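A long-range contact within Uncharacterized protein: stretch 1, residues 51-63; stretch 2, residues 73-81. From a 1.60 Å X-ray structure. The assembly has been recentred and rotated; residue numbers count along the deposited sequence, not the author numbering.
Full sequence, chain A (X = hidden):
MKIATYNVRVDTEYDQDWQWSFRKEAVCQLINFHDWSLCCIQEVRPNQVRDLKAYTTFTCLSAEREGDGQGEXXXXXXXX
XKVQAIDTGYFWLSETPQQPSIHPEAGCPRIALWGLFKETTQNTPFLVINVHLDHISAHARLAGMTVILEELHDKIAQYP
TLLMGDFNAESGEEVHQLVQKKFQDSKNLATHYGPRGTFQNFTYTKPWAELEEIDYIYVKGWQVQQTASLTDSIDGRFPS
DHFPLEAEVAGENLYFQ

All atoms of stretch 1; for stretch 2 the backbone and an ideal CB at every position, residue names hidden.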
ATOM      1  N   ASP A  51      20.306  -0.929 -11.206  1.00 17.75           N
ATOM      2  CA  ASP A  51      19.699  -0.225 -10.082  1.00 16.52           C
ATOM      3  C   ASP A  51      18.669  -1.084  -9.349  1.00 17.67           C
ATOM      4  O   ASP A  51      18.602  -1.063  -8.116  1.00 18.04           O
ATOM      5  CB  ASP A  51      19.063   1.099 -10.537  1.00 16.00           C
ATOM      6  CG  ASP A  51      20.099   2.168 -10.857  1.00 26.10           C
ATOM      7  OD1 ASP A  51      21.233   2.098 -10.330  1.00 25.03           O
ATOM      8  OD2 ASP A  51      19.773   3.087 -11.636  1.00 23.38           O
ATOM      9  N   LEU A  52      17.861  -1.846 -10.087  1.00 16.16           N
ATOM     10  CA  LEU A  52      16.916  -2.744  -9.425  1.00 15.93           C
ATOM     11  C   LEU A  52      17.643  -3.753  -8.546  1.00 16.51           C
ATOM     12  O   LEU A  52      17.214  -4.026  -7.428  1.00 16.58           O
ATOM     13  CB  LEU A  52      16.037  -3.475 -10.438  1.00 15.96           C
ATOM     14  CG  LEU A  52      15.016  -2.595 -11.159  1.00 16.48           C
ATOM     15  CD1 LEU A  52      14.294  -3.389 -12.246  1.00 20.95           C
ATOM     16  CD2 LEU A  52      14.026  -2.009 -10.173  1.00 15.95           C
ATOM     17  N   LYS A  53      18.723  -4.335  -9.063  1.00 16.64           N
ATOM     18  CA  LYS A  53      19.517  -5.262  -8.266  1.00 17.28           C
ATOM     19  C   LYS A  53      20.147  -4.591  -7.048  1.00 16.59           C
ATOM     20  O   LYS A  53      20.212  -5.182  -5.974  1.00 19.36           O
ATOM     21  CB  LYS A  53      20.609  -5.928  -9.114  1.00 18.51           C
ATOM     22  CG  LYS A  53      20.075  -6.822 -10.229  1.00 22.74           C
ATOM     23  CD  LYS A  53      21.225  -7.394 -11.058  1.00 26.04           C
ATOM     24  CE  LYS A  53      20.708  -8.260 -12.191  1.00 32.99           C
ATOM     25  NZ  LYS A  53      21.798  -8.679 -13.129  1.00 41.96           N
ATOM     26  N   ALA A  54      20.620  -3.362  -7.217  1.00 16.07           N
ATOM     27  CA  ALA A  54      21.354  -2.691  -6.149  1.00 15.32           C
ATOM     28  C   ALA A  54      20.435  -2.151  -5.056  1.00 15.25           C
ATOM     29  O   ALA A  54      20.770  -2.207  -3.867  1.00 15.37           O
ATOM     30  CB  ALA A  54      22.198  -1.568  -6.724  1.00 16.31           C
ATOM     31  N   TYR A  55      19.275  -1.643  -5.463  1.00 14.79           N
ATOM     32  CA  TYR A  55      18.423  -0.877  -4.551  1.00 15.47           C
ATOM     33  C   TYR A  55      17.103  -1.531  -4.160  1.00 14.37           C
ATOM     34  O   TYR A  55      16.356  -0.970  -3.366  1.00 18.78           O
ATOM     35  CB  TYR A  55      18.171   0.529  -5.117  1.00 15.31           C
ATOM     36  CG  TYR A  55      19.439   1.337  -5.212  1.00 16.35           C
ATOM     37  CD1 TYR A  55      20.013   1.887  -4.082  1.00 20.00           C
ATOM     38  CD2 TYR A  55      20.062   1.545  -6.436  1.00 21.43           C
ATOM     39  CE1 TYR A  55      21.178   2.625  -4.161  1.00 23.56           C
ATOM     40  CE2 TYR A  55      21.230   2.286  -6.526  1.00 21.73           C
ATOM     41  CZ  TYR A  55      21.782   2.819  -5.381  1.00 29.43           C
ATOM     42  OH  TYR A  55      22.947   3.546  -5.449  1.00 30.33           O
ATOM     43  N   THR A  56      16.802  -2.702  -4.709  1.00 16.57           N
ATOM     44  CA  THR A  56      15.691  -3.484  -4.178  1.00 18.09           C
ATOM     45  C   THR A  56      16.230  -4.721  -3.481  1.00 15.42           C
ATOM     46  O   THR A  56      17.409  -5.088  -3.623  1.00 16.07           O
ATOM     47  CB  THR A  56      14.641  -3.927  -5.246  1.00 17.58           C
ATOM     48  OG1 THR A  56      15.132  -5.075  -5.952  1.00 15.35           O
ATOM     49  CG2 THR A  56      14.322  -2.798  -6.232  1.00 17.96           C
ATOM     50  N   THR A  57      15.345  -5.370  -2.739  1.00 13.95           N
ATOM     51  CA  THR A  57      15.691  -6.557  -1.974  1.00 14.01           C
ATOM     52  C   THR A  57      15.533  -7.834  -2.804  1.00 16.66           C
ATOM     53  O   THR A  57      15.791  -8.927  -2.309  1.00 17.40           O
ATOM     54  CB  THR A  57      14.775  -6.664  -0.751  1.00 18.84           C
ATOM     55  OG1 THR A  57      13.411  -6.669  -1.191  1.00 18.58           O
ATOM     56  CG2 THR A  57      14.984  -5.450   0.161  1.00 18.47           C
ATOM     57  N   PHE A  58      15.145  -7.690  -4.068  1.00 14.97           N
ATOM     58  CA  PHE A  58      14.761  -8.845  -4.892  1.00 13.93           C
ATOM     59  C   PHE A  58      15.874  -9.479  -5.723  1.00 14.53           C
ATOM     60  O   PHE A  58      16.820  -8.816  -6.138  1.00 16.67           O
ATOM     61  CB  PHE A  58      13.646  -8.444  -5.863  1.00 14.10           C
ATOM     62  CG  PHE A  58      12.323  -8.235  -5.209  1.00 13.90           C
ATOM     63  CD1 PHE A  58      12.043  -7.053  -4.555  1.00 17.53           C
ATOM     64  CD2 PHE A  58      11.351  -9.220  -5.254  1.00 19.00           C
ATOM     65  CE1 PHE A  58      10.805  -6.855  -3.939  1.00 17.05           C
ATOM     66  CE2 PHE A  58      10.113  -9.035  -4.649  1.00 16.13           C
ATOM     67  CZ  PHE A  58       9.841  -7.848  -3.981  1.00 16.97           C
ATOM     68  N   THR A  59      15.737 -10.779  -5.976  1.00 14.49           N
ATOM     69  CA  THR A  59      16.527 -11.435  -7.012  1.00 14.35           C
ATOM     70  C   THR A  59      15.953 -10.980  -8.345  1.00 15.18           C
ATOM     71  O   THR A  59      14.742 -10.801  -8.468  1.00 14.93           O
ATOM     72  CB  THR A  59      16.445 -12.963  -6.862  1.00 15.64           C
ATOM     73  OG1 THR A  59      16.989 -13.331  -5.590  1.00 17.66           O
ATOM     74  CG2 THR A  59      17.257 -13.665  -7.953  1.00 20.47           C
ATOM     75  N   CYS A  60      16.826 -10.761  -9.326  1.00 16.35           N
ATOM     76  CA  CYS A  60      16.437 -10.207 -10.616  1.00 17.97           C
ATOM     77  C   CYS A  60      16.827 -11.112 -11.772  1.00 20.03           C
ATOM     78  O   CYS A  60      18.009 -11.354 -12.008  1.00 20.16           O
ATOM     79  CB  CYS A  60      17.108  -8.848 -10.817  1.00 19.08           C
ATOM     80  SG  CYS A  60      16.677  -8.041 -12.373  1.00 23.69           S
ATOM     81  N   LEU A  61      15.817 -11.610 -12.475  1.00 16.02           N
ATOM     82  CA  LEU A  61      15.988 -12.286 -13.748  1.00 18.46           C
ATOM     83  C   LEU A  61      15.746 -11.239 -14.824  1.00 16.14           C
ATOM     84  O   LEU A  61      14.777 -10.493 -14.752  1.00 18.30           O
ATOM     85  CB  LEU A  61      14.931 -13.377 -13.876  1.00 19.27           C
ATOM     86  CG  LEU A  61      14.706 -13.960 -15.266  1.00 24.41           C
ATOM     87  CD1 LEU A  61      15.897 -14.827 -15.672  1.00 24.81           C
ATOM     88  CD2 LEU A  61      13.417 -14.774 -15.268  1.00 26.95           C
ATOM     89  N   SER A  62      16.616 -11.166 -15.825  1.00 17.98           N
ATOM     90  CA  SER A  62      16.408 -10.167 -16.869  1.00 16.44           C
ATOM     91  C   SER A  62      16.869 -10.636 -18.236  1.00 18.10           C
ATOM     92  O   SER A  62      17.630 -11.591 -18.353  1.00 20.41           O
ATOM     93  CB  SER A  62      17.099  -8.843 -16.528  1.00 17.69           C
ATOM     94  OG  SER A  62      18.509  -8.966 -16.616  1.00 22.45           O
ATOM     95  N   ALA A  63      16.390  -9.943 -19.263  1.00 18.10           N
ATOM     96  CA  ALA A  63      16.782 -10.206 -20.645  1.00 20.40           C
ATOM     97  C   ALA A  63      16.471  -8.942 -21.418  1.00 19.66           C
ATOM     98  O   ALA A  63      15.648  -8.138 -20.981  1.00 21.62           O
ATOM     99  CB  ALA A  63      16.006 -11.383 -21.208  1.00 20.80           C
ATOM    100  N   UNK A  73      14.985  -3.823 -21.861  1.00 18.65           N
ATOM    101  CA  UNK A  73      14.651  -5.186 -21.500  1.00 23.13           C
ATOM    102  C   UNK A  73      13.505  -5.338 -20.520  1.00 21.75           C
ATOM    103  O   UNK A  73      12.797  -4.387 -20.187  1.00 18.23           O
ATOM    104  CB  UNK A  73      15.892  -5.863 -20.914  1.00 23.13           C
ATOM    105  N   UNK A  74      13.334  -6.576 -20.077  1.00 16.14           N
ATOM    106  CA  UNK A  74      12.307  -6.950 -19.121  1.00 14.14           C
ATOM    107  C   UNK A  74      12.997  -7.588 -17.933  1.00 16.34           C
ATOM    108  O   UNK A  74      14.126  -8.072 -18.044  1.00 16.13           O
ATOM    109  CB  UNK A  74      11.275  -7.894 -19.740  1.00 14.14           C
ATOM    110  N   UNK A  75      12.324  -7.590 -16.787  1.00 14.46           N
ATOM    111  CA  UNK A  75      12.854  -8.289 -15.628  1.00 15.05           C
ATOM    112  C   UNK A  75      11.731  -8.981 -14.898  1.00 15.32           C
ATOM    113  O   UNK A  75      10.562  -8.577 -14.981  1.00 14.90           O
ATOM    114  CB  UNK A  75      13.592  -7.328 -14.693  1.00 15.05           C
ATOM    115  N   UNK A  76      12.081 -10.046 -14.194  1.00 15.11           N
ATOM    116  CA  UNK A  76      11.184 -10.601 -13.198  1.00 12.77           C
ATOM    117  C   UNK A  76      11.933 -10.568 -11.884  1.00 14.95           C
ATOM    118  O   UNK A  76      12.991 -11.179 -11.753  1.00 16.21           O
ATOM    119  CB  UNK A  76      10.726 -12.016 -13.558  1.00 12.77           C
ATOM    120  N   UNK A  77      11.416  -9.788 -10.940  1.00 14.32           N
ATOM    121  CA  UNK A  77      12.000  -9.716  -9.612  1.00 11.66           C
ATOM    122  C   UNK A  77      11.277 -10.737  -8.759  1.00 13.70           C
ATOM    123  O   UNK A  77      10.055 -10.867  -8.841  1.00 15.65           O
ATOM    124  CB  UNK A  77      11.899  -8.310  -9.017  1.00 11.66           C
ATOM    125  N   UNK A  78      12.016 -11.466  -7.936  1.00 14.73           N
ATOM    126  CA  UNK A  78      11.370 -12.421  -7.038  1.00 14.97           C
ATOM    127  C   UNK A  78      12.133 -12.585  -5.738  1.00 13.61           C
ATOM    128  O   UNK A  78      13.342 -12.346  -5.665  1.00 15.74           O
ATOM    129  CB  UNK A  78      11.226 -13.780  -7.726  1.00 14.97           C
ATOM    130  N   UNK A  79      11.406 -12.983  -4.704  1.00 15.19           N
ATOM    131  CA  UNK A  79      11.988 -13.216  -3.385  1.00 14.75           C
ATOM    132  C   UNK A  79      12.189 -14.711  -3.208  1.00 16.68           C
ATOM    133  O   UNK A  79      11.213 -15.462  -3.151  1.00 17.07           O
ATOM    134  CB  UNK A  79      11.103 -12.646  -2.275  1.00 14.75           C
ATOM    135  N   UNK A  80      13.444 -15.147  -3.131  1.00 15.30           N
ATOM    136  CA  UNK A  80      13.752 -16.574  -3.061  1.00 19.18           C
ATOM    137  C   UNK A  80      13.248 -17.281  -1.805  1.00 21.26           C
ATOM    138  O   UNK A  80      13.128 -18.510  -1.790  1.00 23.65           O
ATOM    139  CB  UNK A  80      15.267 -16.763  -3.158  1.00 19.18           C
ATOM    140  N   UNK A  81      12.931 -16.524  -0.764  1.00 19.53           N
ATOM    141  CA  UNK A  81      12.341 -17.124   0.427  1.00 20.04           C
ATOM    142  C   UNK A  81      10.869 -17.453   0.203  1.00 23.08           C
ATOM    143  O   UNK A  81      10.269 -18.187   0.985  1.00 25.27           O
ATOM    144  CB  UNK A  81      12.495 -16.188   1.627  1.00 20.04           C
TER

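Positions 73 to 78 run antiparallel to the strand that begins at Thr59, and from 74 to 78 the CB directions alternate between two faces: one carries Cys60 and Ser62, the other Thr59, Leu61 and Ala63.

Position 73 lies beside Ala63, the last residue of stretch 1. Its ideal CB would lie 2.3 Å from Ala63 O, a clash, and phi/psi is -139/-172. Glycine is the clear choice, and the residue is Gly73; its CA lies 3.2 Å from Ala63 O.

Position 74 points to the face of Ala63, whose small methyl offers little to grip, so many strand-forming residues would fit. It is Leu74. Its backbone does the pairing: Leu74 N donates to Ala63 O at 2.9 Å, and Ala63 N to Leu74 O at 3.2 Å.

Position 75 faces the Cys60 and Ser62 side. Its ideal CB is 3.9 Å from Cys60 SG and 3.4 Å from Leu61 O. Small residues such as alanine or serine suit this spacing. Ala75 is found, its methyl against Cys60 SG.

Position 76 returns to the Leu61 face, with the ideal CB 4.2 Å from Leu61 CD2; a branched or long apolar side chain would serve. Ile76 packs its CD1 3.9 Å from Leu61 CD2, while its N donates to Leu61 O at 2.8 Å.

Position 77 looks into an apolar hollow lined by Leu52, Phe58 and Cys60, its ideal CB 3.6 Å from Phe58 CB. Leucine, isoleucine or methionine would all be plausible. Leu77 (chi1 m, chi2 t) fills it: CD2 reaches Cys60 CB at 3.7 Å, and CD1 comes within 4.4 Å of Leu52 CD2.

Position 78 points to the Thr59 and Leu61 face, its ideal CB still 4.7 Å from Thr59 O. A long or aromatic side chain could fold back across. Tyr78, with chi1 p, does so: Thr59 CB lies over one ring face, 4.0 Å from the centroid, in a CH-pi contact, while Leu61 CB approaches the edge, 4.4 Å from CE2.

Position 79 points sideways, near Phe58 CE2, and tolerates many residues. Asn79 OD1 accepts from the backbone N of position 81 at 2.8 Å.

Position 80 also starts sideways, its ideal CB 4.5 Å from Thr59 OG1, a hydroxyl that invites a polar partner: Glu, Gln, Asp or Asn. Glu80 extends so that Thr59 OG1 donates to Glu80 OE2 at 2.7 Å. A water links Thr59 OG1 to Glu80 N.

Position 81 has nothing of stretch 1 nearby and is free; it is Gln81.

Stretch 2 (73-81) GLAILYNEQ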
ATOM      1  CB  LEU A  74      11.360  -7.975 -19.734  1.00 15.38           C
ATOM      2  CG  LEU A  74      10.648  -7.595 -21.025  1.00 16.09           C
ATOM      3  CD1 LEU A  74       9.778  -8.749 -21.518  1.00 17.11           C
ATOM      4  CD2 LEU A  74       9.814  -6.321 -20.825  1.00 17.38           C
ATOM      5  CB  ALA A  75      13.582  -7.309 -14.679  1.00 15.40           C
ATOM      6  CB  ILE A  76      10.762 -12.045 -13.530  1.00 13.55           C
ATOM      7  CG1 ILE A  76      10.027 -12.082 -14.869  1.00 15.18           C
ATOM      8  CG2 ILE A  76       9.849 -12.589 -12.412  1.00 15.04           C
ATOM      9  CD1 ILE A  76       9.716 -13.489 -15.361  1.00 21.57           C
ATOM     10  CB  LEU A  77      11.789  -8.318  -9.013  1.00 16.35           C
ATOM     11  CG  LEU A  77      12.325  -7.137  -9.818  1.00 17.91           C
ATOM     12  CD1 LEU A  77      12.055  -5.821  -9.094  1.00 18.78           C
ATOM     13  CD2 LEU A  77      13.819  -7.310 -10.083  1.00 19.15           C
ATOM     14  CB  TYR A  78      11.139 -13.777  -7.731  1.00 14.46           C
ATOM     15  CG  TYR A  78      12.398 -14.492  -8.167  1.00 16.23           C
ATOM     16  CD1 TYR A  78      12.925 -15.533  -7.414  1.00 19.65           C
ATOM     17  CD2 TYR A  78      13.054 -14.125  -9.330  1.00 17.98           C
ATOM     18  CE1 TYR A  78      14.076 -16.200  -7.823  1.00 20.98           C
ATOM     19  CE2 TYR A  78      14.209 -14.789  -9.744  1.00 20.86           C
ATOM     20  CZ  TYR A  78      14.706 -15.816  -8.979  1.00 21.82           C
ATOM     21  OH  TYR A  78      15.849 -16.466  -9.389  1.00 24.11           O
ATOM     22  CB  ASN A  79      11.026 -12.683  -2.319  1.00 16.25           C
ATOM     23  CG  ASN A  79      11.517 -12.916  -0.901  1.00 16.20           C
ATOM     24  OD1 ASN A  79      12.379 -13.752  -0.655  1.00 19.08           O
ATOM     25  ND2 ASN A  79      10.953 -12.172   0.048  1.00 18.75           N
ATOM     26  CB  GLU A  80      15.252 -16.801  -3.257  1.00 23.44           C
ATOM     27  CG  GLU A  80      15.696 -16.587  -4.702  1.00 28.51           C
ATOM     28  CD  GLU A  80      17.191 -16.765  -4.891  1.00 37.73           C
ATOM     29  OE1 GLU A  80      17.749 -17.747  -4.362  1.00 44.53           O
ATOM     30  OE2 GLU A  80      17.807 -15.924  -5.574  1.00 26.33           O
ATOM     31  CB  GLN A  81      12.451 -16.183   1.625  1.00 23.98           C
ATOM     32  CG  GLN A  81      13.853 -15.964   2.144  1.00 34.24           C
ATOM     33  CD  GLN A  81      13.842 -15.299   3.514  1.00 48.10           C
ATOM     34  OE1 GLN A  81      13.877 -14.073   3.625  1.00 51.27           O
ATOM     35  NE2 GLN A  81      13.771 -16.113   4.566  1.00 54.30           N
TER
HETATM   36  O   HOH W   1      15.588 -13.211  -3.227  1.00 18.96           O
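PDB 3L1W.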